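PDB 3EZO: malonyl CoA-acyl carrier protein transacylase from Burkholderia pseudomallei 1710b, which probably catalyses transfer of the malonyl group from malonyl-CoA to the holo acyl carrier protein, releasing free CoA. Local coordinates for residues 31-36 / 83-88; 36-41 / 76-81; 52-57 / 69-74; 92-97 / 102-107. One frame throughout, in Å; residues are numbered along the deposited sequence.

Contact 1 of 4, residues 31-36 / 83-88; sequences DVAVVR and WQQAGG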
loop_
_atom_site.group_PDB
_atom_site.type_symbol
_atom_site.label_atom_id
_atom_site.label_comp_id
_atom_site.label_asym_id
_atom_site.label_seq_id
_atom_site.Cartn_x
_atom_site.Cartn_y
_atom_site.Cartn_z
ATOM N N ASP A 31 18.672 -0.168 -17.333
ATOM C CA ASP A 31 20.124 -0.000 -17.336
ATOM C C ASP A 31 20.654 0.759 -16.130
ATOM O O ASP A 31 21.741 1.308 -16.187
ATOM C CB ASP A 31 20.571 0.678 -18.636
ATOM C CG ASP A 31 20.208 -0.141 -19.873
ATOM O OD1 ASP A 31 20.156 -1.381 -19.766
ATOM O OD2 ASP A 31 19.938 0.474 -20.925
ATOM N N VAL A 32 19.914 0.740 -15.026
ATOM C CA VAL A 32 20.403 1.316 -13.762
ATOM C C VAL A 32 20.838 0.137 -12.927
ATOM O O VAL A 32 20.038 -0.761 -12.630
ATOM C CB VAL A 32 19.323 2.159 -13.097
ATOM C CG1 VAL A 32 19.672 2.506 -11.655
ATOM C CG2 VAL A 32 19.051 3.416 -13.947
ATOM N N ALA A 33 22.131 0.118 -12.601
ATOM C CA ALA A 33 22.783 -1.028 -11.983
ATOM C C ALA A 33 22.045 -1.465 -10.689
ATOM O O ALA A 33 21.803 -2.658 -10.491
ATOM C CB ALA A 33 24.264 -0.685 -11.666
ATOM N N VAL A 34 21.661 -0.525 -9.823
ATOM C CA VAL A 34 20.976 -0.960 -8.576
ATOM C C VAL A 34 19.606 -1.558 -8.808
ATOM O O VAL A 34 19.159 -2.353 -8.004
ATOM C CB VAL A 34 20.751 0.140 -7.436
ATOM C CG1 VAL A 34 21.999 0.318 -6.644
ATOM C CG2 VAL A 34 20.128 1.405 -7.964
ATOM N N VAL A 35 18.926 -1.142 -9.865
ATOM C CA VAL A 35 17.620 -1.722 -10.200
ATOM C C VAL A 35 17.837 -3.151 -10.639
ATOM O O VAL A 35 17.183 -4.079 -10.147
ATOM C CB VAL A 35 16.892 -0.881 -11.231
ATOM C CG1 VAL A 35 15.605 -1.564 -11.657
ATOM C CG2 VAL A 35 16.626 0.532 -10.627
ATOM N N ARG A 36 18.831 -3.365 -11.497
ATOM C CA ARG A 36 19.192 -4.728 -11.859
ATOM C C ARG A 36 19.525 -5.624 -10.651
ATOM O O ARG A 36 19.117 -6.781 -10.606
ATOM C CB ARG A 36 20.394 -4.722 -12.827
ATOM C CG ARG A 36 20.091 -4.068 -14.188
ATOM C CD ARG A 36 21.226 -4.460 -15.154
ATOM N NE ARG A 36 21.125 -3.843 -16.457
ATOM C CZ ARG A 36 21.813 -4.230 -17.536
ATOM N NH1 ARG A 36 22.672 -5.226 -17.466
ATOM N NH2 ARG A 36 21.648 -3.601 -18.692
ATOM N N TRP A 83 17.165 6.147 -6.188
ATOM C CA TRP A 83 17.220 7.475 -5.589
ATOM C C TRP A 83 18.541 7.634 -4.817
ATOM O O TRP A 83 19.245 8.609 -4.993
ATOM C CB TRP A 83 15.991 7.711 -4.711
ATOM C CG TRP A 83 16.025 8.933 -3.851
ATOM C CD1 TRP A 83 16.413 8.994 -2.569
ATOM C CD2 TRP A 83 15.621 10.254 -4.214
ATOM N NE1 TRP A 83 16.265 10.267 -2.081
ATOM C CE2 TRP A 83 15.788 11.065 -3.082
ATOM C CE3 TRP A 83 15.151 10.832 -5.391
ATOM C CZ2 TRP A 83 15.492 12.414 -3.082
ATOM C CZ3 TRP A 83 14.857 12.165 -5.401
ATOM C CH2 TRP A 83 15.028 12.957 -4.242
ATOM N N GLN A 84 18.890 6.650 -4.000
ATOM C CA GLN A 84 20.142 6.675 -3.226
ATOM C C GLN A 84 21.403 6.670 -4.100
ATOM O O GLN A 84 22.324 7.456 -3.805
ATOM C CB GLN A 84 20.234 5.489 -2.260
ATOM C CG GLN A 84 19.238 5.517 -1.104
ATOM C CD GLN A 84 19.266 4.219 -0.315
ATOM O OE1 GLN A 84 18.961 3.165 -0.857
ATOM N NE2 GLN A 84 19.632 4.288 0.972
ATOM N N GLN A 85 21.443 5.743 -5.084
ATOM C CA GLN A 85 22.532 5.597 -6.064
ATOM C C GLN A 85 22.785 6.925 -6.770
ATOM O O GLN A 85 23.932 7.238 -7.079
ATOM C CB GLN A 85 22.306 4.423 -7.094
ATOM C CG GLN A 85 23.588 4.034 -8.024
ATOM C CD GLN A 85 23.285 3.239 -9.372
ATOM O OE1 GLN A 85 22.497 2.321 -9.410
ATOM N NE2 GLN A 85 23.993 3.597 -10.452
ATOM N N ALA A 86 21.721 7.694 -6.997
ATOM C CA ALA A 86 21.778 9.010 -7.596
ATOM C C ALA A 86 22.183 10.095 -6.617
ATOM O O ALA A 86 22.282 11.263 -7.004
ATOM C CB ALA A 86 20.401 9.385 -8.238
ATOM N N GLY A 87 22.401 9.747 -5.352
ATOM C CA GLY A 87 22.757 10.752 -4.353
ATOM C C GLY A 87 21.601 11.467 -3.658
ATOM O O GLY A 87 21.803 12.500 -2.998
ATOM N N GLY A 88 20.396 10.918 -3.765
ATOM C CA GLY A 88 19.232 11.526 -3.123
ATOM C C GLY A 88 19.307 11.385 -1.607
ATOM O O GLY A 88 19.742 10.391 -1.109
#
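A single side-chain-to-backbone hydrogen bond between Q85 and V34 defines this surface contact, in which the last turn of helix 65-85 reaches the first turn of helix 33-46. V34, in the first turn after the N-cap residue V32, has no preceding turn to supply a carbonyl for its N-H. Q85 OE1 accepts the N-H of V34, 3.0 Å from V34 N, at an N-H...O angle of 151°, and the donor lies 22° out of the amide carbonyl plane. Glutamine suits the place because it is long and offers an uncharged acceptor: its CG stands anti to the backbone N (chi1 -169°) and the extended chain carries the amide across. The aliphatic part packs too, Q85 CB resting 3.8 Å from V34 CG2; the same methyl comes within 2.9 Å of Q85 OE1, doubtfully short, while V32 CG1 stays 3.6 Å from that oxygen. R36 NH2 bonds D31 OD1 at 2.9 Å, a salt bridge spanning the helix start. At the other helix end G87, with positive phi, completes a Schellman motif. Beneath this outer seam, W83 turns inward to meet F13 of strand 11-15 edge-to-face and, together with A86, packs against helix 306-314.

Contact 2 of 4, residues 36-41 / 76-81; sequences RETLDE and AYACYR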
loop_
_atom_site.group_PDB
_atom_site.type_symbol
_atom_site.label_atom_id
_atom_site.label_comp_id
_atom_site.label_asym_id
_atom_site.label_seq_id
_atom_site.Cartn_x
_atom_site.Cartn_y
_atom_site.Cartn_z
ATOM N N ARG A 36 18.831 -3.365 -11.497
ATOM C CA ARG A 36 19.192 -4.728 -11.859
ATOM C C ARG A 36 19.525 -5.624 -10.651
ATOM O O ARG A 36 19.117 -6.781 -10.606
ATOM C CB ARG A 36 20.394 -4.722 -12.827
ATOM C CG ARG A 36 20.091 -4.068 -14.188
ATOM C CD ARG A 36 21.226 -4.460 -15.154
ATOM N NE ARG A 36 21.125 -3.843 -16.457
ATOM C CZ ARG A 36 21.813 -4.230 -17.536
ATOM N NH1 ARG A 36 22.672 -5.226 -17.466
ATOM N NH2 ARG A 36 21.648 -3.601 -18.692
ATOM N N GLU A 37 20.272 -5.096 -9.681
ATOM C CA GLU A 37 20.681 -5.873 -8.534
ATOM C C GLU A 37 19.494 -6.157 -7.613
ATOM O O GLU A 37 19.441 -7.204 -6.995
ATOM C CB GLU A 37 21.798 -5.161 -7.768
ATOM C CG GLU A 37 23.088 -4.954 -8.577
ATOM C CD GLU A 37 24.174 -4.146 -7.829
ATOM O OE1 GLU A 37 24.036 -2.907 -7.485
ATOM O OE2 GLU A 37 25.175 -4.796 -7.572
ATOM N N THR A 38 18.559 -5.224 -7.525
ATOM C CA THR A 38 17.347 -5.408 -6.735
ATOM C C THR A 38 16.411 -6.479 -7.316
ATOM O O THR A 38 15.859 -7.329 -6.572
ATOM C CB THR A 38 16.584 -4.094 -6.609
ATOM O OG1 THR A 38 17.462 -3.140 -6.037
ATOM C CG2 THR A 38 15.334 -4.280 -5.702
ATOM N N LEU A 39 16.274 -6.471 -8.633
ATOM C CA LEU A 39 15.506 -7.529 -9.335
ATOM C C LEU A 39 16.191 -8.864 -9.192
ATOM O O LEU A 39 15.526 -9.886 -9.041
ATOM C CB LEU A 39 15.342 -7.190 -10.820
ATOM C CG LEU A 39 14.433 -6.017 -11.044
ATOM C CD1 LEU A 39 14.510 -5.457 -12.516
ATOM C CD2 LEU A 39 12.974 -6.352 -10.662
ATOM N N ASP A 40 17.527 -8.859 -9.196
ATOM C CA ASP A 40 18.257 -10.111 -8.981
ATOM C C ASP A 40 18.033 -10.630 -7.579
ATOM O O ASP A 40 17.818 -11.830 -7.380
ATOM C CB ASP A 40 19.747 -9.959 -9.224
ATOM C CG ASP A 40 20.105 -10.001 -10.711
ATOM O OD1 ASP A 40 19.534 -10.837 -11.439
ATOM O OD2 ASP A 40 20.984 -9.212 -11.142
ATOM N N GLU A 41 18.096 -9.731 -6.606
ATOM C CA GLU A 41 17.903 -10.129 -5.205
ATOM C C GLU A 41 16.497 -10.697 -5.008
ATOM O O GLU A 41 16.311 -11.737 -4.360
ATOM C CB GLU A 41 18.161 -8.918 -4.279
ATOM C CG GLU A 41 17.866 -9.226 -2.820
ATOM C CD GLU A 41 18.263 -8.089 -1.812
ATOM O OE1 GLU A 41 18.580 -6.921 -2.213
ATOM O OE2 GLU A 41 18.263 -8.433 -0.604
ATOM N N ALA A 76 8.939 -0.620 -6.109
ATOM C CA ALA A 76 9.049 0.604 -5.318
ATOM C C ALA A 76 10.358 0.674 -4.582
ATOM O O ALA A 76 10.988 1.735 -4.577
ATOM C CB ALA A 76 7.851 0.785 -4.390
ATOM N N TYR A 77 10.830 -0.436 -4.019
ATOM C CA TYR A 77 12.139 -0.419 -3.363
ATOM C C TYR A 77 13.303 -0.201 -4.352
ATOM O O TYR A 77 14.227 0.530 -4.060
ATOM C CB TYR A 77 12.388 -1.651 -2.496
ATOM C CG TYR A 77 13.555 -1.457 -1.559
ATOM C CD1 TYR A 77 13.650 -0.339 -0.730
ATOM C CD2 TYR A 77 14.588 -2.373 -1.524
ATOM C CE1 TYR A 77 14.771 -0.168 0.138
ATOM C CE2 TYR A 77 15.680 -2.204 -0.693
ATOM C CZ TYR A 77 15.776 -1.104 0.120
ATOM O OH TYR A 77 16.885 -1.021 0.941
ATOM N N ALA A 78 13.208 -0.794 -5.528
ATOM C CA ALA A 78 14.152 -0.549 -6.605
ATOM C C ALA A 78 14.276 0.926 -6.826
ATOM O O ALA A 78 15.376 1.446 -7.023
ATOM C CB ALA A 78 13.693 -1.258 -7.925
ATOM N N CYS A 79 13.141 1.611 -6.819
ATOM C CA CYS A 79 13.112 3.031 -7.082
ATOM C C CYS A 79 13.789 3.814 -5.957
ATOM O O CYS A 79 14.464 4.839 -6.210
ATOM C CB CYS A 79 11.690 3.532 -7.277
ATOM S SG CYS A 79 10.886 3.059 -8.813
ATOM N N TYR A 80 13.642 3.318 -4.742
ATOM C CA TYR A 80 14.286 3.923 -3.574
ATOM C C TYR A 80 15.785 3.763 -3.650
ATOM O O TYR A 80 16.515 4.718 -3.388
ATOM C CB TYR A 80 13.741 3.370 -2.238
ATOM C CG TYR A 80 14.278 4.132 -1.022
ATOM C CD1 TYR A 80 13.815 5.390 -0.734
ATOM C CD2 TYR A 80 15.289 3.612 -0.228
ATOM C CE1 TYR A 80 14.292 6.110 0.339
ATOM C CE2 TYR A 80 15.793 4.328 0.860
ATOM C CZ TYR A 80 15.292 5.581 1.122
ATOM O OH TYR A 80 15.752 6.336 2.175
ATOM N N ARG A 81 16.244 2.551 -3.985
ATOM C CA ARG A 81 17.662 2.292 -4.140
ATOM C C ARG A 81 18.265 3.159 -5.292
ATOM O O ARG A 81 19.376 3.642 -5.165
ATOM C CB ARG A 81 17.935 0.779 -4.329
ATOM C CG ARG A 81 17.957 -0.051 -3.044
ATOM C CD ARG A 81 18.204 -1.504 -3.314
ATOM N NE ARG A 81 18.499 -2.330 -2.137
ATOM C CZ ARG A 81 18.526 -3.661 -2.157
ATOM N NH1 ARG A 81 18.225 -4.316 -3.265
ATOM N NH2 ARG A 81 18.804 -4.373 -1.080
#
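R81 reaches from segment 76-81 to segment 36-41, helical segments running roughly antiparallel (143° between their directions), and points its guanidinium edge at T38 and E41. E41 and R81 meet at about a right angle as side chains, yet their flat ends are almost coplanar, with 20° between carboxylate and guanidinium. The grip is end-on by NH1 and NH2, which converge on one oxygen: R81 NH2 reaches E41 OE1 at 2.8 Å through the syn lone pair, whereas R81 NH1 comes in nearly along the C-O axis. E41 gets there by standing its CG anti to the backbone N and staying extended. The second hydrogen of R81 NH1 goes to T38 OG1, 3.1 Å away and nearly straight at 168°. A threonine fits because its hydroxyl serves R81 while its methyl faces the small A78, T38 CG2 sitting 4.1 Å from A78 CB; T38 CA and A78 CA, 5.8 Å apart, are the nearest CA pair of the two segments. The ring of Y77 brings its CE2 corner over one face of the guanidinium, toward the rim, with R81 NH2 at the ring's edge, and F113 of helix 113-128 packs on T38, E41 and R81. T38 OG1 also bonds the carbonyl O of V34, one turn back. The hydroxyl therefore gives its proton to that oxygen and accepts from R81, while three in-plane bonds fix the guanidinium's rotation and probably favour the charged pair.

Contact 3 of 4, residues 52-57 / 69-74; sequences KLIADG and QPVMLT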
loop_
_atom_site.group_PDB
_atom_site.type_symbol
_atom_site.label_atom_id
_atom_site.label_comp_id
_atom_site.label_asym_id
_atom_site.label_seq_id
_atom_site.Cartn_x
_atom_site.Cartn_y
_atom_site.Cartn_z
ATOM N N LYS A 52 11.733 -10.404 -15.426
ATOM C CA LYS A 52 10.985 -10.779 -16.625
ATOM C C LYS A 52 9.471 -10.840 -16.340
ATOM O O LYS A 52 8.677 -10.407 -17.182
ATOM C CB LYS A 52 11.465 -12.089 -17.233
ATOM C CG LYS A 52 12.870 -12.057 -17.850
ATOM C CD LYS A 52 12.877 -11.409 -19.253
ATOM C CE LYS A 52 14.324 -11.205 -19.816
ATOM N NZ LYS A 52 14.743 -12.327 -20.687
ATOM N N LEU A 53 9.086 -11.282 -15.139
ATOM C CA LEU A 53 7.663 -11.241 -14.737
ATOM C C LEU A 53 7.110 -9.841 -14.903
ATOM O O LEU A 53 6.066 -9.635 -15.524
ATOM C CB LEU A 53 7.455 -11.765 -13.290
ATOM C CG LEU A 53 6.054 -11.579 -12.680
ATOM C CD1 LEU A 53 4.978 -12.338 -13.500
ATOM C CD2 LEU A 53 6.017 -11.970 -11.179
ATOM N N ILE A 54 7.842 -8.852 -14.389
ATOM C CA ILE A 54 7.433 -7.455 -14.515
ATOM C C ILE A 54 7.502 -6.962 -15.952
ATOM O O ILE A 54 6.597 -6.277 -16.433
ATOM C CB ILE A 54 8.270 -6.535 -13.561
ATOM C CG1 ILE A 54 8.012 -6.944 -12.082
ATOM C CG2 ILE A 54 8.002 -5.032 -13.878
ATOM C CD1 ILE A 54 8.904 -6.214 -10.995
ATOM N N ALA A 55 8.584 -7.278 -16.651
ATOM C CA ALA A 55 8.811 -6.708 -17.985
ATOM C C ALA A 55 7.854 -7.298 -19.003
ATOM O O ALA A 55 7.388 -6.590 -19.884
ATOM C CB ALA A 55 10.269 -6.944 -18.449
ATOM N N ASP A 56 7.577 -8.597 -18.884
ATOM C CA ASP A 56 6.842 -9.327 -19.919
ATOM C C ASP A 56 5.494 -9.861 -19.448
ATOM O O ASP A 56 4.649 -10.205 -20.274
ATOM C CB ASP A 56 7.688 -10.478 -20.433
ATOM C CG ASP A 56 8.998 -10.017 -21.050
ATOM O OD1 ASP A 56 9.074 -8.884 -21.584
ATOM O OD2 ASP A 56 9.957 -10.799 -20.977
ATOM N N GLY A 57 5.266 -9.909 -18.144
ATOM C CA GLY A 57 3.996 -10.459 -17.637
ATOM C C GLY A 57 3.871 -11.948 -17.957
ATOM O O GLY A 57 4.792 -12.723 -17.708
ATOM N N GLN A 69 2.074 -8.450 -4.606
ATOM C CA GLN A 69 2.602 -7.859 -3.365
ATOM C C GLN A 69 4.160 -7.822 -3.356
ATOM O O GLN A 69 4.748 -6.748 -3.209
ATOM C CB GLN A 69 1.991 -8.535 -2.123
ATOM C CG GLN A 69 0.518 -8.161 -1.953
ATOM C CD GLN A 69 -0.037 -8.436 -0.590
ATOM O OE1 GLN A 69 0.694 -8.504 0.398
ATOM N NE2 GLN A 69 -1.359 -8.601 -0.527
ATOM N N PRO A 70 4.817 -8.963 -3.611
ATOM C CA PRO A 70 6.284 -8.875 -3.768
ATOM C C PRO A 70 6.763 -8.058 -4.989
ATOM O O PRO A 70 7.800 -7.422 -4.915
ATOM C CB PRO A 70 6.743 -10.327 -3.823
ATOM C CG PRO A 70 5.453 -11.217 -3.831
ATOM C CD PRO A 70 4.286 -10.357 -3.612
ATOM N N VAL A 71 6.008 -8.048 -6.076
ATOM C CA VAL A 71 6.326 -7.200 -7.208
ATOM C C VAL A 71 6.315 -5.709 -6.844
ATOM O O VAL A 71 7.199 -4.947 -7.273
ATOM C CB VAL A 71 5.405 -7.476 -8.433
ATOM C CG1 VAL A 71 5.459 -6.302 -9.401
ATOM C CG2 VAL A 71 5.792 -8.818 -9.124
ATOM N N MET A 72 5.313 -5.283 -6.067
ATOM C CA MET A 72 5.191 -3.873 -5.749
ATOM C C MET A 72 6.201 -3.416 -4.688
ATOM O O MET A 72 6.622 -2.255 -4.701
ATOM C CB MET A 72 3.772 -3.477 -5.346
ATOM C CG MET A 72 2.810 -3.292 -6.473
ATOM S SD MET A 72 3.373 -2.176 -7.747
ATOM C CE MET A 72 3.586 -0.593 -6.864
ATOM N N LEU A 73 6.570 -4.328 -3.791
ATOM C CA LEU A 73 7.637 -4.105 -2.832
ATOM C C LEU A 73 8.960 -3.935 -3.598
ATOM O O LEU A 73 9.697 -2.987 -3.375
ATOM C CB LEU A 73 7.726 -5.299 -1.880
ATOM C CG LEU A 73 8.868 -5.314 -0.883
ATOM C CD1 LEU A 73 8.479 -4.639 0.428
ATOM C CD2 LEU A 73 9.293 -6.746 -0.606
ATOM N N THR A 74 9.230 -4.870 -4.506
ATOM C CA THR A 74 10.467 -4.843 -5.315
ATOM C C THR A 74 10.576 -3.579 -6.165
ATOM O O THR A 74 11.590 -2.896 -6.155
ATOM C CB THR A 74 10.527 -6.058 -6.214
ATOM O OG1 THR A 74 10.508 -7.219 -5.400
ATOM C CG2 THR A 74 11.797 -6.038 -7.094
#
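I54 and V71 mark the closest pass of the short helix 50-56 and the early part of helix 65-85, their CA atoms 7.4 Å apart. Helix 50-56 ends at G57, whose positive phi is a conformation glycine adopts easily. Helix 65-85 is kinked at P70, since the proline N has no hydrogen with which to bond the turn before. Between the two backbones the meeting is wholly apolar and buried. V71 enters with its two methyl groups spread over two neighbours. V71 CG1, anti to the backbone N (chi1 162°), faces I54 and lies 3.8 Å from I54 CG1, while I54 CD1 is equally near; these two side chains slide past each other in opposite directions. V71 CG2 leans mainly to L53, meeting L53 CD2 at 3.8 Å with the two side chains crossing at a slant, though it also stays near I54 CG1. Beta-branched valine is short and broad, which suits a position that must touch two longer residues at once. These helices flank the parallel sheet of what is, as in other FabD-type acyltransferases, an alpha/beta-hydrolase-like core. M25, from a loop, packs on both I54 and V71, and L39 of helix 33-46 touches I54 and T74. T74 keeps its hydroxyl satisfied within its own helix: T74 OG1 donates to P70 O at 2.8 Å. P70 O also takes the backbone N-H of T74, and the two donors reach it from opposite faces of the carbonyl plane.

Contact 4 of 4, residues 92-97 / 102-107; sequences SIVAGH and YTALVA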
loop_
_atom_site.group_PDB
_atom_site.type_symbol
_atom_site.label_atom_id
_atom_site.label_comp_id
_atom_site.label_asym_id
_atom_site.label_seq_id
_atom_site.Cartn_x
_atom_site.Cartn_y
_atom_site.Cartn_z
ATOM N N SER A 92 12.712 12.442 5.638
ATOM C CA SER A 92 12.631 12.602 7.088
ATOM C C SER A 92 11.505 11.759 7.706
ATOM O O SER A 92 11.486 11.534 8.909
ATOM C CB SER A 92 12.474 14.065 7.464
ATOM O OG SER A 92 11.490 14.702 6.675
ATOM N N ILE A 93 10.565 11.329 6.871
ATOM C CA ILE A 93 9.441 10.530 7.303
ATOM C C ILE A 93 8.909 9.758 6.101
ATOM O O ILE A 93 8.940 10.249 4.985
ATOM C CB ILE A 93 8.341 11.397 7.996
ATOM C CG1 ILE A 93 7.264 10.501 8.653
ATOM C CG2 ILE A 93 7.732 12.379 7.039
ATOM C CD1 ILE A 93 6.395 11.265 9.743
ATOM N N VAL A 94 8.474 8.524 6.341
ATOM C CA VAL A 94 7.924 7.696 5.303
ATOM C C VAL A 94 6.601 7.069 5.735
ATOM O O VAL A 94 6.283 7.047 6.919
ATOM C CB VAL A 94 8.902 6.594 4.920
ATOM C CG1 VAL A 94 10.190 7.222 4.266
ATOM C CG2 VAL A 94 9.254 5.738 6.154
ATOM N N ALA A 95 5.847 6.597 4.743
ATOM C CA ALA A 95 4.631 5.824 4.936
ATOM C C ALA A 95 4.381 5.100 3.620
ATOM O O ALA A 95 4.955 5.452 2.565
ATOM C CB ALA A 95 3.436 6.762 5.274
ATOM N N GLY A 96 3.537 4.088 3.665
ATOM C CA GLY A 96 3.056 3.420 2.443
ATOM C C GLY A 96 1.658 2.847 2.611
ATOM O O GLY A 96 1.217 2.562 3.723
ATOM N N HIS A 97 0.978 2.681 1.489
ATOM C CA HIS A 97 -0.426 2.334 1.453
ATOM C C HIS A 97 -0.569 0.805 1.383
ATOM O O HIS A 97 -0.301 0.183 0.327
ATOM C CB HIS A 97 -1.082 3.029 0.269
ATOM C CG HIS A 97 -2.571 2.944 0.266
ATOM N ND1 HIS A 97 -3.255 1.747 0.172
ATOM C CD2 HIS A 97 -3.511 3.916 0.342
ATOM C CE1 HIS A 97 -4.552 1.992 0.171
ATOM N NE2 HIS A 97 -4.734 3.304 0.266
ATOM N N TYR A 102 5.145 -1.949 4.090
ATOM C CA TYR A 102 6.282 -2.850 4.144
ATOM C C TYR A 102 7.502 -2.240 3.485
ATOM O O TYR A 102 8.580 -2.307 4.015
ATOM C CB TYR A 102 5.909 -4.188 3.502
ATOM C CG TYR A 102 4.945 -4.988 4.366
ATOM C CD1 TYR A 102 5.407 -6.032 5.162
ATOM C CD2 TYR A 102 3.624 -4.637 4.474
ATOM C CE1 TYR A 102 4.554 -6.760 5.972
ATOM C CE2 TYR A 102 2.738 -5.358 5.298
ATOM C CZ TYR A 102 3.218 -6.420 6.050
ATOM O OH TYR A 102 2.370 -7.165 6.853
ATOM N N THR A 103 7.319 -1.650 2.326
ATOM C CA THR A 103 8.407 -1.008 1.571
ATOM C C THR A 103 9.012 0.177 2.395
ATOM O O THR A 103 10.224 0.397 2.446
ATOM C CB THR A 103 7.853 -0.455 0.224
ATOM O OG1 THR A 103 6.923 -1.380 -0.356
ATOM C CG2 THR A 103 8.961 -0.210 -0.754
ATOM N N ALA A 104 8.123 0.948 3.013
ATOM C CA ALA A 104 8.499 2.021 3.882
ATOM C C ALA A 104 9.369 1.484 5.016
ATOM O O ALA A 104 10.399 2.069 5.319
ATOM C CB ALA A 104 7.216 2.695 4.455
ATOM N N LEU A 105 8.965 0.365 5.641
ATOM C CA LEU A 105 9.758 -0.239 6.731
ATOM C C LEU A 105 11.137 -0.693 6.269
ATOM O O LEU A 105 12.138 -0.645 7.044
ATOM C CB LEU A 105 9.008 -1.398 7.374
ATOM C CG LEU A 105 7.897 -0.947 8.339
ATOM C CD1 LEU A 105 7.049 -2.145 8.757
ATOM C CD2 LEU A 105 8.436 -0.213 9.590
ATOM N N VAL A 106 11.197 -1.140 5.016
ATOM C CA VAL A 106 12.469 -1.537 4.429
ATOM C C VAL A 106 13.349 -0.336 4.189
ATOM O O VAL A 106 14.492 -0.345 4.597
ATOM C CB VAL A 106 12.322 -2.318 3.102
ATOM C CG1 VAL A 106 13.734 -2.563 2.488
ATOM C CG2 VAL A 106 11.563 -3.632 3.336
ATOM N N ALA A 107 12.815 0.690 3.543
ATOM C CA ALA A 107 13.541 1.949 3.351
ATOM C C ALA A 107 14.040 2.517 4.693
ATOM O O ALA A 107 15.142 3.042 4.767
ATOM C CB ALA A 107 12.658 2.972 2.629
#
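Strand 93-96 and the end of helix 99-107 run nearly antiparallel, V94 and G96 facing A104, with the two axes 6.7 Å apart at their closest and 152° between their directions. This is the strand-turn-helix unit that fits a nucleophile elbow: G96 begins the GxSxG pattern, and S98, predicted to be an active-site residue, sits in the tight turn that joins the two elements. Small residues meet here. A104 points its methyl toward the strand, where it lies on the peptide between A95 and G96. G96 adds only backbone on the helix-facing side, and the lone methyl of A104 fits the 5.5 Å spacing between A95 CA and A104 CA. V94 does the flanking work: with CG1 anti to the carbonyl carbon (chi1 -66°), CG2 falls between the backbone N and the carbonyl carbon, 4.0 Å from A104 CB. A95 turns its methyl away from the helix to meet V235, and F15 of strand 11-15 packs on A104 from the neighbouring strand. Past the strand, H97 NE2 is hydrogen-bonded to N168. Against the peptide itself, A104 CB stands 3.8 Å from A95 C and 4.0 Å from G96 N.

In the fold
From the N terminus, the chain passes strand 11-15 and enters helix 33-46, whose start is joined by contact 1 to the end of helix 65-85. Within that loop lies contact 2, further along the same two helices, and within contact 2 lies contact 3, which brings the intervening helix 50-56 onto the early turns of helix 65-85. The three are thus concentric, and none crosses another; T38 CG2 and T74 O, 4.0 Å apart, link contacts 2 and 3. Contact 4 follows in series as a short closure of strand 93-96 on helix 99-107. Helix 65-85 joins the two groups, since Y77 and L73 pack against helix 99-107, which in turn packs on strand 93-96.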